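Local coordinates for probable adhesion protein (Pseudomonas aeruginosa PAO1, PDB 6R3Z) that binds ferrous iron and other divalent metal ions and, as a periplasmic solute-binding protein, probably hands them to a membrane transport system, at residues V60-G65 and E86-V91; Y182-F187 and D270-A275; K210-L215 and E235-E240; K51-L56 and A75-P80. One frame throughout, in Å; residues are numbered along the deposited sequence.

Contact 1 (V60-G65 and E86-V91); sequences VLNGVG and EANAKV
Asn88 meets Asn62 through its ND2, which gives a hydrogen to the backbone O of Asn62 at 2.8 Å. The bond is nearly straight (167°), and Asn62 O lies almost in the amide plane of Asn88. The side chains of Val64 and Asn88 cross at about a right angle, Val64 CG2 3.6 Å from Asn88 ND2. Ala87 N bonds to Leu61 O at 3.0 Å, continuing the parallel pairing of Leu61 with Glu86. A water donates to both Asn62 O and Glu86 OE1 and accepts from Asn88 N, so Asn62 O has two donors. Glycine suits position 63, where phi is 57° and a beta carbon would run into Glu86 OE1, 3.5 Å from Gly63 CA.

Further out, Asn88 OD1 is hydrogen-bonded to Thr112 OG1, so both ends of the amide are held. Asn62 OD1 closes an Asx turn with Val64 N and also accepts from His66 N, while ND2 donates to Tyr16 OH and Pro110 O. Asn62 thus acts in the second shell, holding the backbone of the nickel ligand His66. The contact joins the ends of strands 58-61 and 84-86, with Tyr16 of helix 14-24 on one flank and Gln122 of helix 116-133 beside Asn88.

Contact 2 (Y182-F187 and D270-A275); sequences YLLREF and DTVVRA. With EDO (1,2-ethanediol), chain H.
Val272 packs against Phe187, Leu183 and Leu184 in an apolar contact carried by methyl groups and one aromatic ring. The aromatic part is a CH-pi interaction: Val272 CG1 lies over one face of the Phe187 ring, 3.8 Å from its centroid and displaced toward the rim at CE2, which is 3.5 Å from the methyl. Val273 meets the same ring differently. Its CG2 comes up at the edge, near the ring plane, 3.7 Å from Phe187 CE1, so consecutive valines of one helix take a face and an edge of a single phenylalanine.

The remaining contacts are aliphatic. The chi1 of Val272, 177°, sets CG1 anti to the backbone N and leaves CG2 anti to the carbonyl carbon, and the two branches serve different partners. CG2 touches Leu183 CD2 at 3.5 Å, the two side chains sliding past each other in opposite directions, whereas CG1 also meets Leu184 CD2 at 3.8 Å. A branched valine fits here because it offers two methyls close to the helix backbone, while the longer leucines and phenylalanine span the gap from the other side.

Polar chemistry is kept to the periphery, where the exposed Asp270 carboxylate receives both hydroxyls of a 1,2-ethanediol, probably a crystallisation additive; O2 lies 2.7 Å from OD1.

The contact seats the short helix 181-185 and the turn after it on helix 260-277. Leu269 and Ile276 of that helix also touch Phe187, and Leu160 of helix 138-160 reaches the ring too, while Thr271 turns to Tyr246 and Leu248 of strand 244-248.

Contact 3 (K210-L215 and E235-E240); sequences KTIDQL and ETIQRE
Ile212 points toward helix 234-241 and meets it with all three of its outer carbons. Its side chain and that of Ile237 cross obliquely, with Ile212 CG1 4.1 Å from Ile237 CG1. With chi1 at -71°, Ile212 CG1 is anti to the carbonyl carbon and CG2 anti to the backbone N, which splits the side chain between two partners a helical turn apart. CG2 rests against Glu240 CB at 3.8 Å, and CD1 lies 4.0 Å from Glu240 OE1.

Leu215, one turn after Ile212, approaches Ile237 at about a right angle and touches its other branch, CD1 to CG2, at 3.7 Å. Ile237 therefore lies across both residues, and beta-branched isoleucine suits it because its two arms diverge close to the backbone: one for Ile212, one for Leu215. The same residue also reaches Ile223 of strand 220-226, and Leu215 reaches Val220, so the seam between the helices continues onto the sheet beneath.

The axes of the two segments run in the same general direction, 37° apart and 10.2 Å at closest approach. Such a pairing is expected of neighbouring helices on one side of a parallel alpha/beta sheet, here helices 205-217 and 234-241 around strand 220-226.

Glu240 supplies its CB to the interface and carries its carboxylate to the exposed margin, where Asp213 is held by Lys209 and Lys216. These lysines would probably soften the repulsion between the two acids. On the far side, Arg239 and Glu235 form a salt bridge within their own helix. Attraction across the interface is thus dispersive and hydrophobic, with charge confined to its borders.

Contact 4 (K51-L56 and A75-P80); sequences KRIGTL and ASSEKP
Lys79 reaches across to the backbone of Gly54 and Leu56 in a partly buried, largely polar contact between the turns that end helices 47-53 and 68-76, well away from the metal site. Its NZ donates to Leu56 O at 2.8 Å, tilted 28° from the carbonyl plane, and makes a weaker bond of 3.4 Å to Gly54 O. The side chain is extended beyond CG, and its CE lies 3.3 Å from Gly54 O. A long, flexible lysine suits the task of carrying one ammonium group to two carbonyls.

Gly54 lies in the type I turn from Ile53 to Leu56, and having no side chain it lets Glu78 come close: OE2 is 4.0 Å from Gly54 CA. A water accepts from Glu78 N, more weakly from Gly54 N, and can donate to Glu78 OE2.

Both turns lead from a helix toward the next strand of a parallel sheet, 58-61 and 84-86 respectively, as in the repeated beta-alpha units of an alpha/beta lobe. Ser77 begins the second connection with an ST turn, its OG accepting from Lys79 N at 3.1 Å. That position follows from chi1 of 76°, which places OG between the backbone N and the carbonyl carbon; OG is also bonded to Ile74 O.

The apolar share falls to Ile53, whose CG2 packs on Ser77 CB at 3.8 Å, with OG close by, and whose side chain also meets Met73 and Ile74. At the rim, Lys51 lays its aliphatic CD and CE near Glu78 OE2, while the charges remain apart, NZ 5.3 Å from OE2.

Overall arrangement
Contacts 3 and 4 hold topologically equivalent elements, in each case the helices flanking the third strand of a four-stranded parallel sheet of order 2-1-3-4, and their centres lie about 45 Å apart, on opposite sides of the chain's centre. Yet contact 3 is a buried hydrocarbon seam, whereas contact 4, partly buried, relies on lysine, backbone carbonyls and water. Contact 1 is buried but polar, as befits strand ends beside the metal-binding histidines; contact 2 is buried and purely apolar between the segments. Along the chain contacts 1 and 4 interleave around strand 58-61, and contact 3 is nested within the loop that contact 2 closes.

Contact 1 (V60-G65 and E86-V91)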
loop_
_atom_site.group_PDB
_atom_site.type_symbol
_atom_site.label_atom_id
_atom_site.label_comp_id
_atom_site.label_asym_id
_atom_site.label_seq_id
_atom_site.Cartn_x
_atom_site.Cartn_y
_atom_site.Cartn_z
ATOM N N VAL A 60 -15.091 2.813 -0.994
ATOM C CA VAL A 60 -13.845 3.469 -1.367
ATOM C C VAL A 60 -12.972 2.394 -2.036
ATOM O O VAL A 60 -12.777 1.310 -1.467
ATOM C CB VAL A 60 -13.133 4.114 -0.148
ATOM C CG1 VAL A 60 -11.717 4.599 -0.510
ATOM C CG2 VAL A 60 -13.970 5.276 0.397
ATOM N N LEU A 61 -12.465 2.701 -3.239
ATOM C CA LEU A 61 -11.639 1.769 -4.012
ATOM C C LEU A 61 -10.256 2.310 -4.333
ATOM O O LEU A 61 -10.084 3.497 -4.624
ATOM C CB LEU A 61 -12.302 1.439 -5.366
ATOM C CG LEU A 61 -13.635 0.679 -5.402
ATOM C CD1 LEU A 61 -14.037 0.380 -6.844
ATOM C CD2 LEU A 61 -13.559 -0.623 -4.633
ATOM N N ASN A 62 -9.270 1.404 -4.352
ATOM C CA ASN A 62 -7.927 1.685 -4.820
ATOM C C ASN A 62 -8.137 1.898 -6.347
ATOM O O ASN A 62 -7.655 2.886 -6.915
ATOM C CB ASN A 62 -6.998 0.479 -4.517
ATOM C CG ASN A 62 -5.741 0.453 -5.364
ATOM O OD1 ASN A 62 -5.704 -0.192 -6.424
ATOM N ND2 ASN A 62 -4.702 1.179 -4.936
ATOM N N GLY A 63 -8.902 0.986 -6.958
ATOM C CA GLY A 63 -9.333 1.056 -8.362
ATOM C C GLY A 63 -8.281 1.148 -9.445
ATOM O O GLY A 63 -8.616 1.444 -10.605
ATOM N N VAL A 64 -7.009 0.891 -9.106
ATOM C CA VAL A 64 -5.914 0.956 -10.088
ATOM C C VAL A 64 -5.164 -0.384 -10.212
ATOM O O VAL A 64 -4.101 -0.451 -10.833
ATOM C CB VAL A 64 -4.962 2.152 -9.860
ATOM C CG1 VAL A 64 -5.676 3.476 -10.163
ATOM C CG2 VAL A 64 -4.354 2.144 -8.450
ATOM N N GLY A 65 -5.744 -1.433 -9.651
ATOM C CA GLY A 65 -5.185 -2.777 -9.775
ATOM C C GLY A 65 -5.023 -3.558 -8.489
ATOM O O GLY A 65 -4.674 -4.749 -8.549
ATOM N N GLU A 86 -13.292 6.559 -6.304
ATOM C CA GLU A 86 -12.021 6.177 -6.941
ATOM C C GLU A 86 -10.930 7.017 -6.232
ATOM O O GLU A 86 -10.703 8.190 -6.566
ATOM C CB GLU A 86 -12.064 6.423 -8.466
ATOM C CG GLU A 86 -13.032 5.505 -9.209
ATOM C CD GLU A 86 -12.675 4.028 -9.315
ATOM O OE1 GLU A 86 -11.528 3.651 -8.977
ATOM O OE2 GLU A 86 -13.550 3.246 -9.753
ATOM N N ALA A 87 -10.309 6.432 -5.184
ATOM C CA ALA A 87 -9.336 7.151 -4.343
ATOM C C ALA A 87 -8.153 7.753 -5.109
ATOM O O ALA A 87 -7.582 8.761 -4.678
ATOM C CB ALA A 87 -8.811 6.232 -3.249
ATOM N N ASN A 88 -7.752 7.095 -6.204
ATOM C CA ASN A 88 -6.571 7.472 -6.978
ATOM C C ASN A 88 -6.846 8.427 -8.133
ATOM O O ASN A 88 -5.938 8.676 -8.934
ATOM C CB ASN A 88 -5.870 6.198 -7.468
ATOM C CG ASN A 88 -5.093 5.532 -6.354
ATOM O OD1 ASN A 88 -4.100 6.080 -5.859
ATOM N ND2 ASN A 88 -5.561 4.383 -5.893
ATOM N N ALA A 89 -8.074 8.979 -8.212
ATOM C CA ALA A 89 -8.484 9.875 -9.315
ATOM C C ALA A 89 -7.487 10.997 -9.636
ATOM O O ALA A 89 -7.337 11.342 -10.812
ATOM C CB ALA A 89 -9.860 10.454 -9.053
ATOM N N LYS A 90 -6.787 11.545 -8.612
ATOM C CA LYS A 90 -5.835 12.662 -8.802
ATOM C C LYS A 90 -4.335 12.293 -8.626
ATOM O O LYS A 90 -3.479 13.186 -8.653
ATOM C CB LYS A 90 -6.211 13.838 -7.864
ATOM C CG LYS A 90 -7.696 14.227 -7.841
ATOM C CD LYS A 90 -8.163 14.936 -9.110
ATOM C CE LYS A 90 -9.591 15.411 -9.002
ATOM N NZ LYS A 90 -9.716 16.645 -8.179
ATOM N N VAL A 91 -4.021 10.990 -8.469
ATOM C CA VAL A 91 -2.664 10.489 -8.221
ATOM C C VAL A 91 -1.823 10.209 -9.498
ATOM O O VAL A 91 -2.250 9.391 -10.326
ATOM C CB VAL A 91 -2.698 9.232 -7.303
ATOM C CG1 VAL A 91 -1.303 8.636 -7.112
ATOM C CG2 VAL A 91 -3.336 9.550 -5.948
HETATM O O HOH W 1 -8.997 5.127 -7.963
#

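Contact 2 (Y182-F187 and D270-A275)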
loop_
_atom_site.group_PDB
_atom_site.type_symbol
_atom_site.label_atom_id
_atom_site.label_comp_id
_atom_site.label_asym_id
_atom_site.label_seq_id
_atom_site.Cartn_x
_atom_site.Cartn_y
_atom_site.Cartn_z
ATOM N N TYR A 182 6.759 3.453 -5.460
ATOM C CA TYR A 182 6.320 4.789 -4.992
ATOM C C TYR A 182 7.051 5.177 -3.704
ATOM O O TYR A 182 7.414 6.340 -3.525
ATOM C CB TYR A 182 4.814 4.839 -4.723
ATOM C CG TYR A 182 3.962 4.581 -5.940
ATOM C CD1 TYR A 182 3.680 5.599 -6.846
ATOM C CD2 TYR A 182 3.461 3.310 -6.204
ATOM C CE1 TYR A 182 2.916 5.361 -7.986
ATOM C CE2 TYR A 182 2.687 3.060 -7.342
ATOM C CZ TYR A 182 2.422 4.090 -8.230
ATOM O OH TYR A 182 1.669 3.875 -9.357
ATOM N N LEU A 183 7.252 4.204 -2.802
ATOM C CA LEU A 183 7.953 4.443 -1.537
ATOM C C LEU A 183 9.394 4.891 -1.793
ATOM O O LEU A 183 9.835 5.891 -1.221
ATOM C CB LEU A 183 7.936 3.178 -0.671
ATOM C CG LEU A 183 8.369 3.387 0.792
ATOM C CD1 LEU A 183 7.574 2.510 1.725
ATOM C CD2 LEU A 183 9.840 3.125 0.956
ATOM N N LEU A 184 10.122 4.160 -2.657
ATOM C CA LEU A 184 11.515 4.486 -2.942
ATOM C C LEU A 184 11.655 5.782 -3.743
ATOM O O LEU A 184 12.649 6.490 -3.568
ATOM C CB LEU A 184 12.228 3.292 -3.598
ATOM C CG LEU A 184 12.456 2.150 -2.568
ATOM C CD1 LEU A 184 12.573 0.813 -3.223
ATOM C CD2 LEU A 184 13.673 2.430 -1.688
ATOM N N ARG A 185 10.612 6.132 -4.538
ATOM C CA ARG A 185 10.559 7.386 -5.307
ATOM C C ARG A 185 10.648 8.593 -4.344
ATOM O O ARG A 185 11.141 9.648 -4.731
ATOM C CB ARG A 185 9.244 7.473 -6.115
ATOM C CG ARG A 185 9.275 8.543 -7.214
ATOM C CD ARG A 185 8.082 8.414 -8.138
ATOM N NE ARG A 185 8.320 9.084 -9.419
ATOM C CZ ARG A 185 7.856 10.287 -9.736
ATOM N NH1 ARG A 185 7.111 10.969 -8.872
ATOM N NH2 ARG A 185 8.126 10.818 -10.921
ATOM N N GLU A 186 10.205 8.426 -3.087
ATOM C CA GLU A 186 10.261 9.536 -2.125
ATOM C C GLU A 186 11.659 9.795 -1.564
ATOM O O GLU A 186 11.871 10.794 -0.869
ATOM C CB GLU A 186 9.240 9.342 -1.042
ATOM C CG GLU A 186 7.875 9.242 -1.691
ATOM C CD GLU A 186 6.725 9.424 -0.741
ATOM O OE1 GLU A 186 6.651 8.663 0.245
ATOM O OE2 GLU A 186 5.901 10.332 -0.982
ATOM N N PHE A 187 12.615 8.934 -1.935
ATOM C CA PHE A 187 14.023 9.092 -1.625
ATOM C C PHE A 187 14.771 9.465 -2.911
ATOM O O PHE A 187 15.976 9.695 -2.871
ATOM C CB PHE A 187 14.599 7.795 -1.028
ATOM C CG PHE A 187 14.062 7.462 0.342
ATOM C CD1 PHE A 187 14.684 7.942 1.489
ATOM C CD2 PHE A 187 12.953 6.642 0.490
ATOM C CE1 PHE A 187 14.193 7.617 2.758
ATOM C CE2 PHE A 187 12.453 6.330 1.757
ATOM C CZ PHE A 187 13.079 6.817 2.886
ATOM N N ASP A 270 11.906 3.976 8.084
ATOM C CA ASP A 270 13.076 3.781 8.955
ATOM C C ASP A 270 13.978 2.675 8.398
ATOM O O ASP A 270 15.194 2.804 8.452
ATOM C CB ASP A 270 12.659 3.434 10.387
ATOM C CG ASP A 270 12.073 4.590 11.167
ATOM O OD1 ASP A 270 12.306 5.763 10.767
ATOM O OD2 ASP A 270 11.377 4.328 12.174
ATOM N N THR A 271 13.369 1.583 7.865
ATOM C CA THR A 271 14.122 0.460 7.298
ATOM C C THR A 271 14.863 0.906 6.026
ATOM O O THR A 271 16.044 0.590 5.876
ATOM C CB THR A 271 13.195 -0.751 7.096
ATOM O OG1 THR A 271 12.738 -1.191 8.395
ATOM C CG2 THR A 271 13.891 -1.907 6.358
ATOM N N VAL A 272 14.196 1.695 5.154
ATOM C CA VAL A 272 14.848 2.218 3.946
ATOM C C VAL A 272 16.027 3.116 4.362
ATOM O O VAL A 272 17.117 2.974 3.802
ATOM C CB VAL A 272 13.862 2.939 2.991
ATOM C CG1 VAL A 272 14.600 3.534 1.787
ATOM C CG2 VAL A 272 12.766 1.970 2.521
ATOM N N VAL A 273 15.803 4.022 5.350
ATOM C CA VAL A 273 16.868 4.892 5.850
ATOM C C VAL A 273 18.031 4.051 6.398
ATOM O O VAL A 273 19.180 4.323 6.074
ATOM C CB VAL A 273 16.341 5.927 6.874
ATOM C CG1 VAL A 273 17.489 6.591 7.648
ATOM C CG2 VAL A 273 15.481 6.981 6.181
ATOM N N ARG A 274 17.728 3.028 7.208
ATOM C CA ARG A 274 18.772 2.138 7.773
ATOM C C ARG A 274 19.605 1.468 6.661
ATOM O O ARG A 274 20.837 1.460 6.752
ATOM C CB ARG A 274 18.169 1.071 8.693
ATOM C CG ARG A 274 19.251 0.300 9.449
ATOM C CD ARG A 274 18.703 -0.520 10.602
ATOM N NE ARG A 274 17.777 -1.558 10.150
ATOM C CZ ARG A 274 18.133 -2.798 9.823
ATOM N NH1 ARG A 274 17.216 -3.680 9.444
ATOM N NH2 ARG A 274 19.411 -3.172 9.887
ATOM N N ALA A 275 18.939 0.949 5.605
ATOM C CA ALA A 275 19.610 0.316 4.452
ATOM C C ALA A 275 20.594 1.313 3.803
ATOM O O ALA A 275 21.749 0.960 3.522
ATOM C CB ALA A 275 18.572 -0.142 3.438
HETATM C C1 EDO H . 11.589 7.441 14.387
HETATM O O1 EDO H . 12.521 6.441 14.007
HETATM C C2 EDO H . 11.529 8.499 13.272
HETATM O O2 EDO H . 11.230 7.871 12.038
#

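Contact 3 (K210-L215 and E235-E240)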
loop_
_atom_site.group_PDB
_atom_site.type_symbol
_atom_site.label_atom_id
_atom_site.label_comp_id
_atom_site.label_asym_id
_atom_site.label_seq_id
_atom_site.Cartn_x
_atom_site.Cartn_y
_atom_site.Cartn_z
ATOM N N LYS A 210 17.585 -17.089 -12.674
ATOM C CA LYS A 210 17.908 -15.964 -13.568
ATOM C C LYS A 210 17.960 -14.648 -12.773
ATOM O O LYS A 210 18.924 -13.876 -12.921
ATOM C CB LYS A 210 16.929 -15.874 -14.748
ATOM C CG LYS A 210 17.158 -16.975 -15.801
ATOM C CD LYS A 210 16.321 -16.783 -17.091
ATOM C CE LYS A 210 14.833 -16.969 -16.890
ATOM N NZ LYS A 210 14.090 -17.009 -18.177
ATOM N N THR A 211 16.986 -14.430 -11.861
ATOM C CA THR A 211 16.990 -13.224 -11.022
ATOM C C THR A 211 18.264 -13.155 -10.152
ATOM O O THR A 211 18.888 -12.089 -10.089
ATOM C CB THR A 211 15.689 -13.099 -10.212
ATOM O OG1 THR A 211 14.611 -12.919 -11.141
ATOM C CG2 THR A 211 15.731 -11.906 -9.234
ATOM N N ILE A 212 18.649 -14.274 -9.504
ATOM C CA ILE A 212 19.870 -14.339 -8.676
ATOM C C ILE A 212 21.108 -13.949 -9.528
ATOM O O ILE A 212 21.889 -13.085 -9.120
ATOM C CB ILE A 212 20.001 -15.711 -7.965
ATOM C CG1 ILE A 212 18.924 -15.826 -6.833
ATOM C CG2 ILE A 212 21.427 -15.946 -7.427
ATOM C CD1 ILE A 212 18.646 -17.235 -6.321
ATOM N N ASP A 213 21.212 -14.523 -10.753
ATOM C CA ASP A 213 22.303 -14.191 -11.691
ATOM C C ASP A 213 22.342 -12.693 -12.014
ATOM O O ASP A 213 23.414 -12.099 -12.015
ATOM C CB ASP A 213 22.221 -15.039 -12.969
ATOM C CG ASP A 213 22.628 -16.490 -12.757
ATOM O OD1 ASP A 213 23.312 -16.781 -11.738
ATOM O OD2 ASP A 213 22.275 -17.336 -13.609
ATOM N N GLN A 214 21.166 -12.083 -12.217
ATOM C CA GLN A 214 21.009 -10.660 -12.507
ATOM C C GLN A 214 21.443 -9.781 -11.313
ATOM O O GLN A 214 22.066 -8.733 -11.523
ATOM C CB GLN A 214 19.560 -10.373 -12.840
ATOM C CG GLN A 214 19.351 -9.160 -13.701
ATOM C CD GLN A 214 18.007 -9.269 -14.365
ATOM O OE1 GLN A 214 16.964 -9.372 -13.707
ATOM N NE2 GLN A 214 17.998 -9.229 -15.678
ATOM N N LEU A 215 21.079 -10.189 -10.065
ATOM C CA LEU A 215 21.466 -9.433 -8.861
ATOM C C LEU A 215 22.989 -9.335 -8.790
ATOM O O LEU A 215 23.523 -8.265 -8.493
ATOM C CB LEU A 215 20.910 -10.074 -7.567
ATOM C CG LEU A 215 19.367 -10.195 -7.461
ATOM C CD1 LEU A 215 18.942 -10.866 -6.161
ATOM C CD2 LEU A 215 18.667 -8.855 -7.643
ATOM N N GLU A 235 15.793 -16.959 1.681
ATOM C CA GLU A 235 17.051 -17.429 2.273
ATOM C C GLU A 235 18.032 -17.842 1.170
ATOM O O GLU A 235 19.209 -17.502 1.246
ATOM C CB GLU A 235 16.788 -18.578 3.257
ATOM C CG GLU A 235 17.946 -18.902 4.188
ATOM C CD GLU A 235 17.656 -20.031 5.159
ATOM O OE1 GLU A 235 16.773 -19.860 6.031
ATOM O OE2 GLU A 235 18.315 -21.090 5.050
ATOM N N THR A 236 17.519 -18.507 0.121
ATOM C CA THR A 236 18.273 -18.941 -1.054
ATOM C C THR A 236 18.853 -17.726 -1.786
ATOM O O THR A 236 20.037 -17.750 -2.133
ATOM C CB THR A 236 17.403 -19.833 -1.956
ATOM O OG1 THR A 236 16.838 -20.884 -1.161
ATOM C CG2 THR A 236 18.187 -20.429 -3.132
ATOM N N ILE A 237 18.039 -16.650 -1.975
ATOM C CA ILE A 237 18.521 -15.413 -2.615
ATOM C C ILE A 237 19.707 -14.827 -1.855
ATOM O O ILE A 237 20.746 -14.598 -2.462
ATOM C CB ILE A 237 17.425 -14.341 -2.847
ATOM C CG1 ILE A 237 16.372 -14.826 -3.841
ATOM C CG2 ILE A 237 18.053 -13.022 -3.333
ATOM C CD1 ILE A 237 15.103 -13.935 -3.933
ATOM N N GLN A 238 19.557 -14.617 -0.539
ATOM C CA GLN A 238 20.596 -14.032 0.312
ATOM C C GLN A 238 21.913 -14.814 0.253
ATOM O O GLN A 238 22.961 -14.209 0.032
ATOM C CB GLN A 238 20.092 -13.876 1.753
ATOM C CG GLN A 238 20.973 -12.978 2.627
ATOM C CD GLN A 238 20.575 -13.020 4.085
ATOM O OE1 GLN A 238 19.458 -13.414 4.454
ATOM N NE2 GLN A 238 21.487 -12.609 4.954
ATOM N N ARG A 239 21.847 -16.147 0.390
ATOM C CA ARG A 239 23.006 -17.027 0.324
ATOM C C ARG A 239 23.665 -16.990 -1.058
ATOM O O ARG A 239 24.875 -16.760 -1.146
ATOM C CB ARG A 239 22.594 -18.465 0.677
ATOM C CG ARG A 239 23.734 -19.489 0.689
ATOM C CD ARG A 239 23.243 -20.882 1.034
ATOM N NE ARG A 239 22.596 -20.913 2.347
ATOM C CZ ARG A 239 21.285 -21.026 2.538
ATOM N NH1 ARG A 239 20.463 -21.149 1.503
ATOM N NH2 ARG A 239 20.787 -21.022 3.767
ATOM N N GLU A 240 22.872 -17.212 -2.126
ATOM C CA GLU A 240 23.380 -17.303 -3.495
ATOM C C GLU A 240 23.807 -15.968 -4.116
ATOM O O GLU A 240 24.704 -15.971 -4.960
ATOM C CB GLU A 240 22.388 -18.037 -4.404
ATOM C CG GLU A 240 22.227 -19.503 -4.019
ATOM C CD GLU A 240 21.546 -20.426 -5.014
ATOM O OE1 GLU A 240 21.463 -20.077 -6.215
ATOM O OE2 GLU A 240 21.106 -21.518 -4.584
#

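Contact 4 (K51-L56 and A75-P80)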
loop_
_atom_site.group_PDB
_atom_site.type_symbol
_atom_site.label_atom_id
_atom_site.label_comp_id
_atom_site.label_asym_id
_atom_site.label_seq_id
_atom_site.Cartn_x
_atom_site.Cartn_y
_atom_site.Cartn_z
ATOM N N LYS A 51 -22.781 -10.185 0.750
ATOM C CA LYS A 51 -24.013 -9.829 1.475
ATOM C C LYS A 51 -23.860 -8.482 2.189
ATOM O O LYS A 51 -24.789 -7.679 2.156
ATOM C CB LYS A 51 -24.403 -10.937 2.481
ATOM C CG LYS A 51 -25.743 -10.717 3.189
ATOM C CD LYS A 51 -26.959 -10.802 2.256
ATOM C CE LYS A 51 -28.258 -10.504 2.968
ATOM N NZ LYS A 51 -28.599 -11.545 3.978
ATOM N N ARG A 52 -22.679 -8.239 2.796
ATOM C CA ARG A 52 -22.349 -7.025 3.567
ATOM C C ARG A 52 -22.475 -5.719 2.788
ATOM O O ARG A 52 -22.828 -4.686 3.370
ATOM C CB ARG A 52 -20.942 -7.139 4.152
ATOM C CG ARG A 52 -20.932 -7.812 5.506
ATOM C CD ARG A 52 -19.789 -7.305 6.368
ATOM N NE ARG A 52 -18.500 -7.866 5.959
ATOM C CZ ARG A 52 -18.025 -9.040 6.368
ATOM N NH1 ARG A 52 -18.733 -9.800 7.197
ATOM N NH2 ARG A 52 -16.840 -9.461 5.955
ATOM N N ILE A 53 -22.196 -5.766 1.474
ATOM C CA ILE A 53 -22.265 -4.599 0.582
ATOM C C ILE A 53 -23.684 -3.988 0.573
ATOM O O ILE A 53 -23.814 -2.765 0.553
ATOM C CB ILE A 53 -21.697 -4.934 -0.827
ATOM C CG1 ILE A 53 -20.177 -5.198 -0.718
ATOM C CG2 ILE A 53 -21.987 -3.816 -1.851
ATOM C CD1 ILE A 53 -19.522 -5.854 -1.903
ATOM N N GLY A 54 -24.710 -4.836 0.671
ATOM C CA GLY A 54 -26.107 -4.409 0.738
ATOM C C GLY A 54 -26.452 -3.471 1.886
ATOM O O GLY A 54 -27.465 -2.779 1.813
ATOM N N THR A 55 -25.596 -3.405 2.940
ATOM C CA THR A 55 -25.813 -2.538 4.108
ATOM C C THR A 55 -24.992 -1.217 4.027
ATOM O O THR A 55 -25.071 -0.384 4.937
ATOM C CB THR A 55 -25.536 -3.311 5.427
ATOM O OG1 THR A 55 -24.124 -3.456 5.621
ATOM C CG2 THR A 55 -26.225 -4.691 5.481
ATOM N N LEU A 56 -24.219 -1.035 2.945
ATOM C CA LEU A 56 -23.346 0.134 2.760
ATOM C C LEU A 56 -23.956 1.250 1.931
ATOM O O LEU A 56 -24.887 1.010 1.164
ATOM C CB LEU A 56 -21.989 -0.288 2.146
ATOM C CG LEU A 56 -21.241 -1.457 2.790
ATOM C CD1 LEU A 56 -19.976 -1.770 2.028
ATOM C CD2 LEU A 56 -20.922 -1.178 4.227
ATOM N N ALA A 75 -20.654 -6.022 -8.144
ATOM C CA ALA A 75 -21.449 -6.488 -9.289
ATOM C C ALA A 75 -22.392 -7.645 -8.914
ATOM O O ALA A 75 -23.499 -7.738 -9.462
ATOM C CB ALA A 75 -20.515 -6.909 -10.423
ATOM N N SER A 76 -21.957 -8.496 -7.959
ATOM C CA SER A 76 -22.671 -9.681 -7.451
ATOM C C SER A 76 -23.604 -9.385 -6.265
ATOM O O SER A 76 -24.352 -10.269 -5.839
ATOM C CB SER A 76 -21.668 -10.766 -7.056
ATOM O OG SER A 76 -20.862 -11.173 -8.150
ATOM N N SER A 77 -23.550 -8.152 -5.725
ATOM C CA SER A 77 -24.324 -7.756 -4.549
ATOM C C SER A 77 -25.737 -7.274 -4.863
ATOM O O SER A 77 -26.120 -7.168 -6.022
ATOM C CB SER A 77 -23.571 -6.667 -3.785
ATOM O OG SER A 77 -23.716 -5.441 -4.484
ATOM N N GLU A 78 -26.459 -6.880 -3.799
ATOM C CA GLU A 78 -27.809 -6.329 -3.831
ATOM C C GLU A 78 -27.773 -4.862 -4.282
ATOM O O GLU A 78 -28.814 -4.323 -4.676
ATOM C CB GLU A 78 -28.464 -6.448 -2.435
ATOM C CG GLU A 78 -28.800 -7.882 -2.044
ATOM C CD GLU A 78 -29.136 -8.111 -0.579
ATOM O OE1 GLU A 78 -30.243 -8.627 -0.301
ATOM O OE2 GLU A 78 -28.291 -7.788 0.289
ATOM N N LYS A 79 -26.566 -4.227 -4.248
ATOM C CA LYS A 79 -26.373 -2.826 -4.642
ATOM C C LYS A 79 -25.297 -2.694 -5.729
ATOM O O LYS A 79 -24.263 -2.074 -5.465
ATOM C CB LYS A 79 -26.035 -1.945 -3.415
ATOM C CG LYS A 79 -27.238 -1.585 -2.561
ATOM C CD LYS A 79 -26.827 -0.686 -1.396
ATOM C CE LYS A 79 -27.981 -0.422 -0.465
ATOM N NZ LYS A 79 -27.567 0.397 0.704
ATOM N N PRO A 80 -25.510 -3.214 -6.967
ATOM C CA PRO A 80 -24.468 -3.069 -7.997
ATOM C C PRO A 80 -24.214 -1.627 -8.408
ATOM O O PRO A 80 -23.154 -1.347 -8.950
ATOM C CB PRO A 80 -25.005 -3.905 -9.171
ATOM C CG PRO A 80 -26.473 -3.919 -8.977
ATOM C CD PRO A 80 -26.684 -3.947 -7.498
HETATM O O HOH W 2 -25.512 -7.515 -1.140
#